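Local coordinates for protein short chain dehydrogenase (Leptospira borgpetersenii serovar Hardjo-bovis, PDB 6UH2) that binds NAD+ and, as a member of the short-chain dehydrogenase/reductase family, probably catalyses the oxidation of CH-OH groups or the reverse reduction, at residues Y152-A157 with G179-T184; L127-T132 with I145-S150; V102-E107 with D111-E116; H119-G124 with E171-T176. One frame throughout, in Å; residues are numbered along the deposited sequence. Where two conformers were deposited one is given.

How the interactions relate
Interactions 2 and 4 lie in the interior, whereas interactions 1 and 3 are surface contacts in which a loop meets a helix. Helix 111-139 is shared by interactions 2, 3 and 4, and helix 171-191 by interactions 1 and 4, so the two helices connect all four. The chemistry follows the setting: interaction 1 is a methyl contact, interaction 2 a loose helix-on-strand packing, interaction 3 a water bridge from a glutamate, and interaction 4 a direct amide-to-hydroxyl hydrogen bond. Interactions 2 and 4 both touch NAD and meet where Ser-150 packs on Tyr-173. Interactions 1 and 2 are joined through Thr-184 OG1 and Asn-147 ND2, probably by a hydrogen bond.

Interaction 1: residues Y152-A157 with G179-T184; sequences YGVSIA and GIIHFT
Ile-181 sends its terminal methyl over the turn at Gly-153 and Val-154, and all of the contact runs through that one carbon. Its CD1 lies 3.6 Å from Val-154 CG2, and the two side chains cross at about a right angle. The same CD1 is 3.7 Å from Gly-153 O, so a backbone carbonyl stands beside the methyl pair. Two torsions explain the reach: CG1 of Ile-181 is anti to its carbonyl carbon (chi1 -69°), and the chain then runs on extended (chi2 168°), away from the helix. No hydrogen bond crosses, and the summed buried surface is only 83 Å², which marks a small apolar contact near the protein surface. The glycine presents its bare side to the helix, where Ile-181 CD1 lies; Gly-153 CA and Ile-181 CA are nearest, 7.3 Å apart.

Within the helix, Thr-184 OG1 donates to Ile-180 O at 2.8 Å. Thr-184 N reaches that oxygen from the opposite face of the carbonyl plane, so two donors hold it. Ile-181 also packs on Cys-200 and Ser-202 of strand 197-203, and both Ile-181 and Val-154 touch Asn-252 of strand 252-255. The arrangement belongs to the Rossmann-type fold of short-chain dehydrogenases: the loop leaving strand 144-148 touches helix 171-191 at Gly-153 and Val-154 before moving off, and the helix's Tyr-173 and Lys-177 bind NAD+ with the spacing of the family's YxxxK motif.

Interaction 2: residues L127-T132 with I145-S150; sequences LLSQYT and ILNFGS. With NAD (nicotinamide-adenine-dinucleotide), chain D.
Ser-129 and Ile-145 face each other across the gap between helix and strand, each with its CB directed at the opposite segment. The serine hydroxyl lies beside the CG2 methyl that branches from CB of the isoleucine, with Ser-129 OG 4.2 Å from Ile-145 CG2. Asn-147, two residues further along the strand, approaches from the flank: its OD1 is 4.3 Å from Ser-129 OG, too long for a bond. Other residues engage these polar ends: Ser-129 OG bonds to Thr-125 O, Asn-147 OD1 accepts from Asn-96 ND2, and Asn-147 ND2 bonds to Thr-184 OG1. Asn-96 ND2 also bonds weakly to Ser-129 OG, and so lies between the two.

A turn along the helix, Thr-132 OG1 donates to Leu-128 O at 2.7 Å, from the face of that carbonyl opposite to Thr-132 N.

The C-terminal end of the other segment serves the cofactor. The ring of Phe-148 meets the nicotinamide ribose obliquely, with CD2 3.7 Å from NAD O4D. Gly-149 O then comes to 3.5 Å from NAD C6N. Ser-150 carries OG anti to its backbone N (chi1 169°), which puts OG 3.7 Å from NAD C5N.

Strand 144-148 runs between strands 93-96 and 197-203 of the parallel sheet. Helix 111-139 packs over it, flanked by helix 74-86 through Leu-128 and Thr-132 on Phe-81, and by helix 171-191 through Ser-129 on Phe-183.

Interaction 3: residues V102-E107 with D111-E116; sequences VFTPFE and DEEFNE
Glu-113 leans from the first turns of helix 111-139 onto Val-102 and Thr-104, in the loop that leads from strand 93-96 of the Rossmann-type sheet into that helix. Its chain can be traced atom by atom. CB lies 4.1 Å from Val-102 CG2, at the margin of contact. CG is anti to the carbonyl carbon (chi1 -67°), and its distance to Val-102 CG2 is 3.9 Å. From there the chain stays extended (chi2 164°), and CD passes the same methyl at 3.8 Å. The glutamate side chain therefore crosses the valine at about a right angle, Val-102 CG2 lying along CB, CG and the carboxylate carbon CD. Val-102 was modelled in two conformers, so this packing describes one of them and may not be fully occupied.

At the tip, the carboxylate is directed at Thr-104. OE1 is 3.6 Å from Thr-104 OG1, a separation that supports contact but not a direct bond. That oxygen has stronger partners: a salt bridge to Arg-109 NH1 and a hydrogen bond from Thr-110 N, just before the helix begins. Arg-109 also donates through NH2 to Thr-104 O, so one arginine ties loop to carboxylate. A positive side chain and an amide at the helix start would both be expected to favour the charged carboxylate.

The second carboxylate oxygen closes the gap through a water. Thr-104 OG1, placed between backbone N and carbonyl carbon (chi1 59°), donates to this water at 2.7 Å, and the water in turn donates to Glu-113 OE2 at 2.7 Å.

Interaction 4: residues H119-G124 with E171-T176; sequences HVNLNG and EVYAMT. With NAD (nicotinamide-adenine-dinucleotide), chain D.
The amide of Asn-121 and the ring of Tyr-173 are turned 75° apart, with Asn-121 ND2 reaching Tyr-173 CD1 obliquely at 4.0 Å. At the ring's far edge, in its plane, stands the cofactor: Tyr-173 OH is hydrogen-bonded to NAD O2D at 2.7 Å. This is the parallel helix pair beside the cofactor in the short-chain dehydrogenase fold, with Tyr-173 at the nicotinamide ribose and Val-120 at the adenine, Val-120 CG2 lying 3.7 Å from NAD N6A. Segments 119-124 and 171-176 run 17° apart in direction, their axes 10.0 Å apart at closest. The tyrosine, with CG anti to its backbone N, leaves its helix on a bond directed away from segment 119-124, yet the ring swings round so that CD1 comes near Asn-121 and OH reaches the ribose.

The amide plane of Asn-121 also contains its main partner. ND2 donates to Thr-176 OG1 at 3.0 Å, and the bond is nearly straight at 163°. That hydroxyl in turn donates a hydrogen bond to Val-172 O, one turn back. OD1 accepts from Ile-100 N, which fixes the rotation of the group.

Asn-121 sits in a wider pi-type turn, where Gly-124 N bonds to His-119 O, and probably corresponds to the asparagine of the family's Asn-Ser-Tyr-Lys tetrad. Beside the polar pair, Leu-122 CG rests 3.9 Å from Thr-176 CG2, and Leu-122 CD2 lies 3.6 Å from Thr-176 O.

Interaction 1: residues Y152-A157 with G179-T184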
# COMPACT_ATOMS: atom_id res chain seq x y z
N TYR B 152 13.05 -7.58 -6.89
CA TYR B 152 13.71 -8.78 -7.39
C TYR B 152 13.29 -10.04 -6.63
O TYR B 152 13.80 -11.12 -6.94
CB TYR B 152 15.23 -8.62 -7.36
CG TYR B 152 15.71 -7.56 -8.33
CD1 TYR B 152 15.08 -7.38 -9.56
CD2 TYR B 152 16.78 -6.73 -8.03
CE1 TYR B 152 15.50 -6.41 -10.45
CE2 TYR B 152 17.21 -5.75 -8.91
CZ TYR B 152 16.56 -5.60 -10.12
OH TYR B 152 16.98 -4.63 -11.01
N GLY B 153 12.40 -9.92 -5.65
CA GLY B 153 11.72 -11.08 -5.12
C GLY B 153 10.40 -11.35 -5.79
O GLY B 153 9.70 -12.30 -5.41
N VAL B 154 10.05 -10.53 -6.79
CA VAL B 154 8.79 -10.58 -7.52
C VAL B 154 9.12 -10.69 -9.01
O VAL B 154 8.67 -11.61 -9.70
CB VAL B 154 7.93 -9.33 -7.24
CG1 VAL B 154 6.69 -9.31 -8.11
CG2 VAL B 154 7.57 -9.25 -5.78
N SER B 155 9.88 -9.74 -9.51
CA SER B 155 10.40 -9.83 -10.86
C SER B 155 11.80 -10.46 -10.82
O SER B 155 12.33 -10.77 -9.75
CB SER B 155 10.42 -8.46 -11.53
OG SER B 155 10.70 -8.57 -12.92
N ILE B 156 12.40 -10.65 -11.99
CA ILE B 156 13.75 -11.19 -12.10
C ILE B 156 14.63 -10.13 -12.73
O ILE B 156 14.24 -9.47 -13.70
CB ILE B 156 13.77 -12.50 -12.92
CG1 ILE B 156 13.03 -13.62 -12.17
CG2 ILE B 156 15.23 -12.90 -13.27
CD1 ILE B 156 13.59 -13.93 -10.80
N ALA B 157 15.82 -9.95 -12.17
CA ALA B 157 16.73 -8.93 -12.67
C ALA B 157 17.15 -9.21 -14.11
O ALA B 157 17.31 -10.36 -14.52
CB ALA B 157 17.96 -8.83 -11.77
N GLY B 179 11.49 -15.48 -0.48
CA GLY B 179 11.23 -16.17 0.78
C GLY B 179 10.66 -15.25 1.85
O GLY B 179 9.82 -15.66 2.65
N ILE B 180 11.13 -13.99 1.89
CA ILE B 180 10.63 -13.02 2.86
C ILE B 180 9.20 -12.61 2.52
O ILE B 180 8.35 -12.45 3.41
CB ILE B 180 11.56 -11.80 2.92
CG1 ILE B 180 12.86 -12.16 3.64
CG2 ILE B 180 10.89 -10.58 3.61
CD1 ILE B 180 14.01 -11.21 3.31
N ILE B 181 8.92 -12.40 1.24
CA ILE B 181 7.56 -12.10 0.83
C ILE B 181 6.61 -13.22 1.24
O ILE B 181 5.50 -12.97 1.73
CB ILE B 181 7.52 -11.83 -0.69
CG1 ILE B 181 8.24 -10.51 -1.00
CG2 ILE B 181 6.08 -11.77 -1.19
CD1 ILE B 181 8.51 -10.30 -2.49
N HIS B 182 7.04 -14.48 1.09
CA HIS B 182 6.12 -15.56 1.42
C HIS B 182 6.07 -15.79 2.93
O HIS B 182 5.02 -16.17 3.46
CB HIS B 182 6.51 -16.85 0.68
CG HIS B 182 5.36 -17.79 0.47
ND1 HIS B 182 4.17 -17.39 -0.09
CD2 HIS B 182 5.22 -19.11 0.76
CE1 HIS B 182 3.34 -18.42 -0.13
NE2 HIS B 182 3.95 -19.47 0.37
N PHE B 183 7.18 -15.54 3.62
CA PHE B 183 7.17 -15.57 5.09
C PHE B 183 6.19 -14.55 5.66
O PHE B 183 5.53 -14.81 6.67
CB PHE B 183 8.58 -15.28 5.62
CG PHE B 183 8.67 -15.23 7.12
CD1 PHE B 183 8.47 -16.38 7.88
CD2 PHE B 183 8.94 -14.05 7.78
CE1 PHE B 183 8.54 -16.34 9.27
CE2 PHE B 183 9.03 -14.00 9.17
CZ PHE B 183 8.83 -15.15 9.92
N THR B 184 6.09 -13.39 5.01
CA THR B 184 5.13 -12.38 5.42
C THR B 184 3.71 -12.93 5.41
O THR B 184 2.94 -12.72 6.36
CB THR B 184 5.25 -11.18 4.49
OG1 THR B 184 6.57 -10.64 4.58
CG2 THR B 184 4.22 -10.12 4.84

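Interaction 2: residues L127-T132 with I145-S150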
# COMPACT_ATOMS: atom_id res chain seq x y z
N LEU B 127 14.46 -14.72 12.84
CA LEU B 127 14.85 -14.67 14.25
C LEU B 127 14.21 -13.48 14.96
O LEU B 127 13.66 -13.62 16.06
CB LEU B 127 16.38 -14.61 14.34
CG LEU B 127 17.06 -14.89 15.67
CD1 LEU B 127 16.85 -16.33 16.06
CD2 LEU B 127 18.55 -14.57 15.54
N LEU B 128 14.28 -12.29 14.35
CA LEU B 128 13.68 -11.12 14.96
C LEU B 128 12.16 -11.26 15.02
O LEU B 128 11.54 -10.85 16.00
CB LEU B 128 14.07 -9.84 14.21
CG LEU B 128 15.38 -9.15 14.62
CD1 LEU B 128 15.23 -8.45 15.97
CD2 LEU B 128 16.53 -10.16 14.70
N SER B 129 11.56 -11.85 13.99
CA SER B 129 10.12 -12.08 14.03
C SER B 129 9.76 -13.08 15.12
O SER B 129 8.74 -12.92 15.80
CB SER B 129 9.62 -12.58 12.67
OG SER B 129 9.79 -11.58 11.67
N GLN B 130 10.62 -14.07 15.35
CA GLN B 130 10.31 -15.11 16.33
C GLN B 130 10.40 -14.57 17.76
O GLN B 130 9.51 -14.83 18.58
CB GLN B 130 11.25 -16.31 16.14
CG GLN B 130 10.95 -17.45 17.13
CD GLN B 130 11.99 -18.56 17.09
OE1 GLN B 130 13.17 -18.32 17.35
NE2 GLN B 130 11.56 -19.77 16.76
N TYR B 131 11.47 -13.84 18.08
CA TYR B 131 11.57 -13.26 19.42
C TYR B 131 10.47 -12.23 19.65
O TYR B 131 9.91 -12.15 20.75
CB TYR B 131 12.95 -12.63 19.63
CG TYR B 131 13.92 -13.67 20.10
CD1 TYR B 131 14.06 -13.98 21.45
CD2 TYR B 131 14.64 -14.41 19.18
CE1 TYR B 131 14.92 -14.99 21.87
CE2 TYR B 131 15.50 -15.41 19.58
CZ TYR B 131 15.63 -15.70 20.92
OH TYR B 131 16.50 -16.71 21.29
N THR B 132 10.13 -11.46 18.62
CA THR B 132 9.10 -10.43 18.78
C THR B 132 7.71 -11.06 18.93
O THR B 132 6.94 -10.65 19.80
CB THR B 132 9.16 -9.48 17.58
OG1 THR B 132 10.45 -8.86 17.55
CG2 THR B 132 8.13 -8.42 17.71
N ILE B 145 4.41 -6.09 12.36
CA ILE B 145 5.69 -6.40 11.74
C ILE B 145 5.66 -5.90 10.30
O ILE B 145 4.66 -6.05 9.59
CB ILE B 145 5.98 -7.91 11.79
CG1 ILE B 145 6.06 -8.39 13.25
CG2 ILE B 145 7.25 -8.26 11.03
CD1 ILE B 145 6.26 -9.91 13.40
N LEU B 146 6.77 -5.30 9.87
CA LEU B 146 6.91 -4.88 8.47
C LEU B 146 8.24 -5.42 7.95
O LEU B 146 9.29 -5.08 8.49
CB LEU B 146 6.87 -3.35 8.32
CG LEU B 146 7.07 -2.86 6.88
CD1 LEU B 146 5.94 -3.36 5.96
CD2 LEU B 146 7.20 -1.33 6.82
N ASN B 147 8.16 -6.27 6.93
CA ASN B 147 9.34 -6.87 6.32
C ASN B 147 9.72 -6.11 5.05
O ASN B 147 8.95 -5.29 4.53
CB ASN B 147 9.07 -8.35 6.00
CG ASN B 147 8.82 -9.16 7.25
OD1 ASN B 147 9.42 -8.90 8.29
ND2 ASN B 147 7.93 -10.14 7.16
N PHE B 148 10.92 -6.38 4.56
CA PHE B 148 11.42 -5.71 3.36
C PHE B 148 11.75 -6.76 2.30
O PHE B 148 12.64 -7.60 2.50
CB PHE B 148 12.62 -4.80 3.67
CG PHE B 148 12.21 -3.38 3.90
CD1 PHE B 148 11.60 -3.00 5.09
CD2 PHE B 148 12.37 -2.42 2.90
CE1 PHE B 148 11.17 -1.69 5.29
CE2 PHE B 148 11.94 -1.12 3.09
CZ PHE B 148 11.35 -0.75 4.29
N GLY B 149 10.98 -6.75 1.22
CA GLY B 149 11.27 -7.56 0.06
C GLY B 149 12.13 -6.78 -0.92
O GLY B 149 13.07 -6.08 -0.52
N SER B 150 11.79 -6.89 -2.20
CA SER B 150 12.45 -6.22 -3.31
C SER B 150 11.67 -6.51 -4.57
O SER B 150 11.03 -7.57 -4.68
CB SER B 150 13.91 -6.70 -3.48
OG SER B 150 14.43 -6.21 -4.70
PA NAD D . 22.06 -0.70 2.98
O1A NAD D . 23.17 -1.65 2.47
O2A NAD D . 22.21 0.81 2.84
O5B NAD D . 21.68 -1.03 4.55
C5B NAD D . 21.56 -2.34 5.06
C4B NAD D . 21.81 -2.17 6.54
O4B NAD D . 21.66 -3.53 7.09
C3B NAD D . 23.24 -1.70 6.86
O3B NAD D . 23.22 -0.63 7.84
C2B NAD D . 23.87 -2.95 7.50
O2B NAD D . 24.87 -2.61 8.48
C1B NAD D . 22.65 -3.70 8.07
N9A NAD D . 23.06 -5.08 8.31
C8A NAD D . 23.88 -5.88 7.52
N7A NAD D . 24.09 -7.04 8.08
C5A NAD D . 23.40 -7.00 9.30
C6A NAD D . 23.26 -7.91 10.34
N6A NAD D . 23.83 -9.12 10.32
N1A NAD D . 22.51 -7.55 11.39
C2A NAD D . 21.93 -6.34 11.43
N3A NAD D . 22.02 -5.41 10.48
C4A NAD D . 22.77 -5.78 9.43
O3 NAD D . 20.64 -1.13 2.32
PN NAD D . 19.34 -0.30 1.86
O1N NAD D . 19.42 0.06 0.36
O2N NAD D . 19.03 0.71 2.96
O5D NAD D . 18.29 -1.62 1.92
C5D NAD D . 17.45 -1.76 3.04
C4D NAD D . 16.48 -2.90 2.71
O4D NAD D . 15.79 -2.66 1.42
C3D NAD D . 17.26 -4.20 2.47
O3D NAD D . 16.49 -5.33 2.91
C2D NAD D . 17.39 -4.33 0.93
O2D NAD D . 17.49 -5.67 0.47
C1D NAD D . 16.03 -3.70 0.51
N1N NAD D . 16.04 -3.08 -0.87
C2N NAD D . 16.94 -2.12 -1.21
C3N NAD D . 16.90 -1.60 -2.47
C7N NAD D . 17.89 -0.55 -2.84
O7N NAD D . 17.98 -0.22 -4.01
N7N NAD D . 18.65 0.00 -1.86
C4N NAD D . 15.93 -2.06 -3.38
C5N NAD D . 15.04 -3.03 -3.01
C6N NAD D . 15.11 -3.54 -1.71

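Interaction 3: residues V102-E107 with D111-E116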
# COMPACT_ATOMS: atom_id res chain seq x y z
N VAL B 102 25.15 -9.87 -2.94
CA VAL B 102 26.48 -10.12 -3.44
C VAL B 102 26.41 -9.95 -4.95
O VAL B 102 25.34 -10.04 -5.55
CB VAL B 102 26.99 -11.53 -3.04
CG1 VAL B 102 26.07 -12.63 -3.60
CG2 VAL B 102 28.43 -11.75 -3.45
N PHE B 103 27.55 -9.65 -5.58
CA PHE B 103 27.45 -9.18 -6.96
C PHE B 103 28.25 -9.95 -8.01
O PHE B 103 28.19 -9.58 -9.19
CB PHE B 103 27.82 -7.69 -6.97
CG PHE B 103 27.10 -6.92 -5.90
CD1 PHE B 103 25.76 -6.60 -6.06
CD2 PHE B 103 27.72 -6.61 -4.70
CE1 PHE B 103 25.07 -5.93 -5.06
CE2 PHE B 103 27.05 -5.94 -3.70
CZ PHE B 103 25.72 -5.60 -3.88
N THR B 104 28.96 -11.01 -7.65
CA THR B 104 29.65 -11.83 -8.64
C THR B 104 28.66 -12.76 -9.34
O THR B 104 27.55 -12.98 -8.85
CB THR B 104 30.76 -12.64 -7.96
OG1 THR B 104 30.19 -13.47 -6.95
CG2 THR B 104 31.82 -11.70 -7.33
N PRO B 105 29.02 -13.31 -10.50
CA PRO B 105 28.06 -14.10 -11.28
C PRO B 105 27.68 -15.40 -10.59
O PRO B 105 28.43 -15.97 -9.79
CB PRO B 105 28.79 -14.38 -12.59
CG PRO B 105 29.86 -13.35 -12.68
CD PRO B 105 30.27 -13.08 -11.27
N PHE B 106 26.49 -15.88 -10.95
CA PHE B 106 25.96 -17.13 -10.42
C PHE B 106 26.99 -18.25 -10.46
O PHE B 106 27.12 -19.01 -9.49
CB PHE B 106 24.72 -17.52 -11.22
CG PHE B 106 24.28 -18.95 -11.02
CD1 PHE B 106 23.70 -19.35 -9.83
CD2 PHE B 106 24.41 -19.88 -12.05
CE1 PHE B 106 23.27 -20.67 -9.66
CE2 PHE B 106 23.99 -21.20 -11.89
CZ PHE B 106 23.42 -21.60 -10.69
N GLU B 107 27.74 -18.37 -11.56
CA GLU B 107 28.63 -19.51 -11.67
C GLU B 107 29.83 -19.40 -10.74
O GLU B 107 30.53 -20.39 -10.52
CB GLU B 107 29.08 -19.71 -13.12
CG GLU B 107 29.83 -18.57 -13.76
CD GLU B 107 28.92 -17.55 -14.44
OE1 GLU B 107 27.69 -17.58 -14.18
OE2 GLU B 107 29.44 -16.72 -15.22
N ASP B 111 29.86 -20.84 -1.34
CA ASP B 111 28.92 -21.11 -0.26
C ASP B 111 28.98 -20.05 0.83
O ASP B 111 27.96 -19.76 1.47
CB ASP B 111 29.17 -22.50 0.33
CG ASP B 111 28.85 -23.61 -0.65
OD1 ASP B 111 28.00 -23.39 -1.55
OD2 ASP B 111 29.45 -24.69 -0.52
N GLU B 112 30.14 -19.45 1.04
CA GLU B 112 30.23 -18.41 2.05
C GLU B 112 29.40 -17.20 1.67
O GLU B 112 28.70 -16.63 2.52
CB GLU B 112 31.70 -18.04 2.28
CG GLU B 112 32.53 -19.18 2.92
CD GLU B 112 32.81 -20.38 1.99
OE1 GLU B 112 32.77 -20.25 0.74
OE2 GLU B 112 33.07 -21.48 2.53
N GLU B 113 29.44 -16.80 0.39
CA GLU B 113 28.59 -15.71 -0.09
C GLU B 113 27.12 -16.08 0.04
O GLU B 113 26.32 -15.32 0.60
CB GLU B 113 28.90 -15.39 -1.55
CG GLU B 113 30.26 -14.79 -1.81
CD GLU B 113 30.64 -14.87 -3.27
OE1 GLU B 113 29.91 -15.54 -4.05
OE2 GLU B 113 31.68 -14.28 -3.64
N PHE B 114 26.75 -17.24 -0.50
CA PHE B 114 25.37 -17.70 -0.47
C PHE B 114 24.83 -17.71 0.96
O PHE B 114 23.76 -17.16 1.24
CB PHE B 114 25.28 -19.10 -1.10
CG PHE B 114 23.88 -19.58 -1.35
CD1 PHE B 114 23.16 -20.21 -0.34
CD2 PHE B 114 23.29 -19.43 -2.59
CE1 PHE B 114 21.88 -20.68 -0.56
CE2 PHE B 114 21.99 -19.89 -2.83
CZ PHE B 114 21.29 -20.51 -1.81
N ASN B 115 25.57 -18.35 1.87
CA ASN B 115 25.10 -18.49 3.25
C ASN B 115 25.03 -17.15 3.97
O ASN B 115 24.17 -16.98 4.85
CB ASN B 115 26.01 -19.46 4.01
CG ASN B 115 25.89 -20.86 3.49
OD1 ASN B 115 24.84 -21.24 2.97
ND2 ASN B 115 26.94 -21.65 3.64
N GLU B 116 25.91 -16.21 3.65
CA GLU B 116 25.86 -14.92 4.33
C GLU B 116 24.59 -14.16 3.96
O GLU B 116 23.95 -13.55 4.82
CB GLU B 116 27.10 -14.09 4.00
CG GLU B 116 27.35 -12.96 4.98
CD GLU B 116 27.32 -13.44 6.43
OE1 GLU B 116 26.42 -13.01 7.18
OE2 GLU B 116 28.18 -14.26 6.81
O HOH W 1 32.19 -15.14 -6.16

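Interaction 4: residues H119-G124 with E171-T176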
# COMPACT_ATOMS: atom_id res chain seq x y z
N HIS B 119 21.66 -15.83 5.74
CA HIS B 119 21.61 -15.58 7.18
C HIS B 119 21.08 -14.20 7.50
O HIS B 119 20.24 -14.05 8.40
CB HIS B 119 22.99 -15.82 7.79
CG HIS B 119 23.40 -17.25 7.71
ND1 HIS B 119 24.71 -17.67 7.80
CD2 HIS B 119 22.66 -18.36 7.50
CE1 HIS B 119 24.75 -18.99 7.67
NE2 HIS B 119 23.52 -19.43 7.47
N VAL B 120 21.52 -13.17 6.78
CA VAL B 120 21.01 -11.82 7.08
C VAL B 120 19.56 -11.70 6.65
O VAL B 120 18.70 -11.26 7.43
CB VAL B 120 21.90 -10.75 6.41
CG1 VAL B 120 21.29 -9.36 6.58
CG2 VAL B 120 23.30 -10.78 7.00
N ASN B 121 19.25 -12.12 5.41
CA ASN B 121 17.92 -11.87 4.85
C ASN B 121 16.87 -12.83 5.44
O ASN B 121 15.83 -12.38 5.92
CB ASN B 121 17.96 -11.98 3.32
CG ASN B 121 18.83 -10.89 2.67
OD1 ASN B 121 19.50 -10.10 3.34
ND2 ASN B 121 18.83 -10.87 1.33
N LEU B 122 17.13 -14.14 5.42
CA LEU B 122 16.13 -15.10 5.89
C LEU B 122 16.22 -15.35 7.39
O LEU B 122 15.23 -15.16 8.11
CB LEU B 122 16.25 -16.44 5.14
CG LEU B 122 15.65 -16.58 3.74
CD1 LEU B 122 15.74 -18.05 3.29
CD2 LEU B 122 14.20 -16.07 3.67
N ASN B 123 17.38 -15.82 7.89
CA ASN B 123 17.52 -16.07 9.32
C ASN B 123 17.23 -14.82 10.14
O ASN B 123 16.56 -14.89 11.19
CB ASN B 123 18.93 -16.58 9.67
CG ASN B 123 19.18 -17.98 9.16
OD1 ASN B 123 19.34 -18.19 7.96
ND2 ASN B 123 19.19 -18.96 10.06
N GLY B 124 17.73 -13.67 9.71
CA GLY B 124 17.55 -12.46 10.48
C GLY B 124 16.09 -12.05 10.59
O GLY B 124 15.63 -11.68 11.67
N GLU B 171 21.37 -14.90 -7.66
CA GLU B 171 20.31 -15.87 -7.45
C GLU B 171 19.84 -15.88 -6.00
O GLU B 171 18.65 -16.04 -5.73
CB GLU B 171 20.77 -17.27 -7.86
CG GLU B 171 21.86 -17.89 -6.97
CD GLU B 171 23.09 -17.01 -6.85
OE1 GLU B 171 23.66 -16.67 -7.90
OE2 GLU B 171 23.46 -16.62 -5.72
N VAL B 172 20.77 -15.72 -5.05
CA VAL B 172 20.41 -15.88 -3.65
C VAL B 172 19.59 -14.68 -3.18
O VAL B 172 18.77 -14.81 -2.27
CB VAL B 172 21.68 -16.09 -2.80
CG1 VAL B 172 22.60 -14.86 -2.84
CG2 VAL B 172 21.31 -16.45 -1.37
N TYR B 173 19.80 -13.51 -3.78
CA TYR B 173 18.95 -12.37 -3.44
C TYR B 173 17.52 -12.62 -3.89
O TYR B 173 16.57 -12.36 -3.13
CB TYR B 173 19.51 -11.10 -4.09
CG TYR B 173 18.89 -9.82 -3.57
CD1 TYR B 173 19.20 -9.34 -2.31
CD2 TYR B 173 17.99 -9.09 -4.34
CE1 TYR B 173 18.65 -8.15 -1.83
CE2 TYR B 173 17.42 -7.91 -3.87
CZ TYR B 173 17.76 -7.45 -2.62
OH TYR B 173 17.20 -6.28 -2.13
N ALA B 174 17.33 -13.13 -5.11
CA ALA B 174 15.99 -13.48 -5.57
C ALA B 174 15.37 -14.54 -4.67
O ALA B 174 14.20 -14.43 -4.28
CB ALA B 174 16.05 -13.99 -7.02
N MET B 175 16.14 -15.57 -4.33
CA MET B 175 15.64 -16.62 -3.45
C MET B 175 15.19 -16.06 -2.11
O MET B 175 14.08 -16.35 -1.65
CB MET B 175 16.74 -17.67 -3.21
CG MET B 175 16.92 -18.69 -4.32
SD MET B 175 18.36 -19.70 -3.89
CE MET B 175 17.89 -21.32 -4.50
N THR B 176 16.04 -15.27 -1.45
CA THR B 176 15.71 -14.86 -0.09
C THR B 176 14.63 -13.79 -0.05
O THR B 176 13.85 -13.74 0.91
CB THR B 176 16.95 -14.37 0.68
OG1 THR B 176 17.52 -13.24 0.02
CG2 THR B 176 18.00 -15.50 0.80
PA NAD D . 22.06 -0.70 2.98
O1A NAD D . 23.17 -1.65 2.47
O2A NAD D . 22.21 0.81 2.84
O5B NAD D . 21.68 -1.03 4.55
C5B NAD D . 21.56 -2.34 5.06
C4B NAD D . 21.81 -2.17 6.54
O4B NAD D . 21.66 -3.53 7.09
C3B NAD D . 23.24 -1.70 6.86
O3B NAD D . 23.22 -0.63 7.84
C2B NAD D . 23.87 -2.95 7.50
O2B NAD D . 24.87 -2.61 8.48
C1B NAD D . 22.65 -3.70 8.07
N9A NAD D . 23.06 -5.08 8.31
C8A NAD D . 23.88 -5.88 7.52
N7A NAD D . 24.09 -7.04 8.08
C5A NAD D . 23.40 -7.00 9.30
C6A NAD D . 23.26 -7.91 10.34
N6A NAD D . 23.83 -9.12 10.32
N1A NAD D . 22.51 -7.55 11.39
C2A NAD D . 21.93 -6.34 11.43
N3A NAD D . 22.02 -5.41 10.48
C4A NAD D . 22.77 -5.78 9.43
O3 NAD D . 20.64 -1.13 2.32
PN NAD D . 19.34 -0.30 1.86
O1N NAD D . 19.42 0.06 0.36
O2N NAD D . 19.03 0.71 2.96
O5D NAD D . 18.29 -1.62 1.92
C5D NAD D . 17.45 -1.76 3.04
C4D NAD D . 16.48 -2.90 2.71
O4D NAD D . 15.79 -2.66 1.42
C3D NAD D . 17.26 -4.20 2.47
O3D NAD D . 16.49 -5.33 2.91
C2D NAD D . 17.39 -4.33 0.93
O2D NAD D . 17.49 -5.67 0.47
C1D NAD D . 16.03 -3.70 0.51
N1N NAD D . 16.04 -3.08 -0.87
C2N NAD D . 16.94 -2.12 -1.21
C3N NAD D . 16.90 -1.60 -2.47
C7N NAD D . 17.89 -0.55 -2.84
O7N NAD D . 17.98 -0.22 -4.01
N7N NAD D . 18.65 0.00 -1.86
C4N NAD D . 15.93 -2.06 -3.38
C5N NAD D . 15.04 -3.03 -3.01
C6N NAD D . 15.11 -3.54 -1.71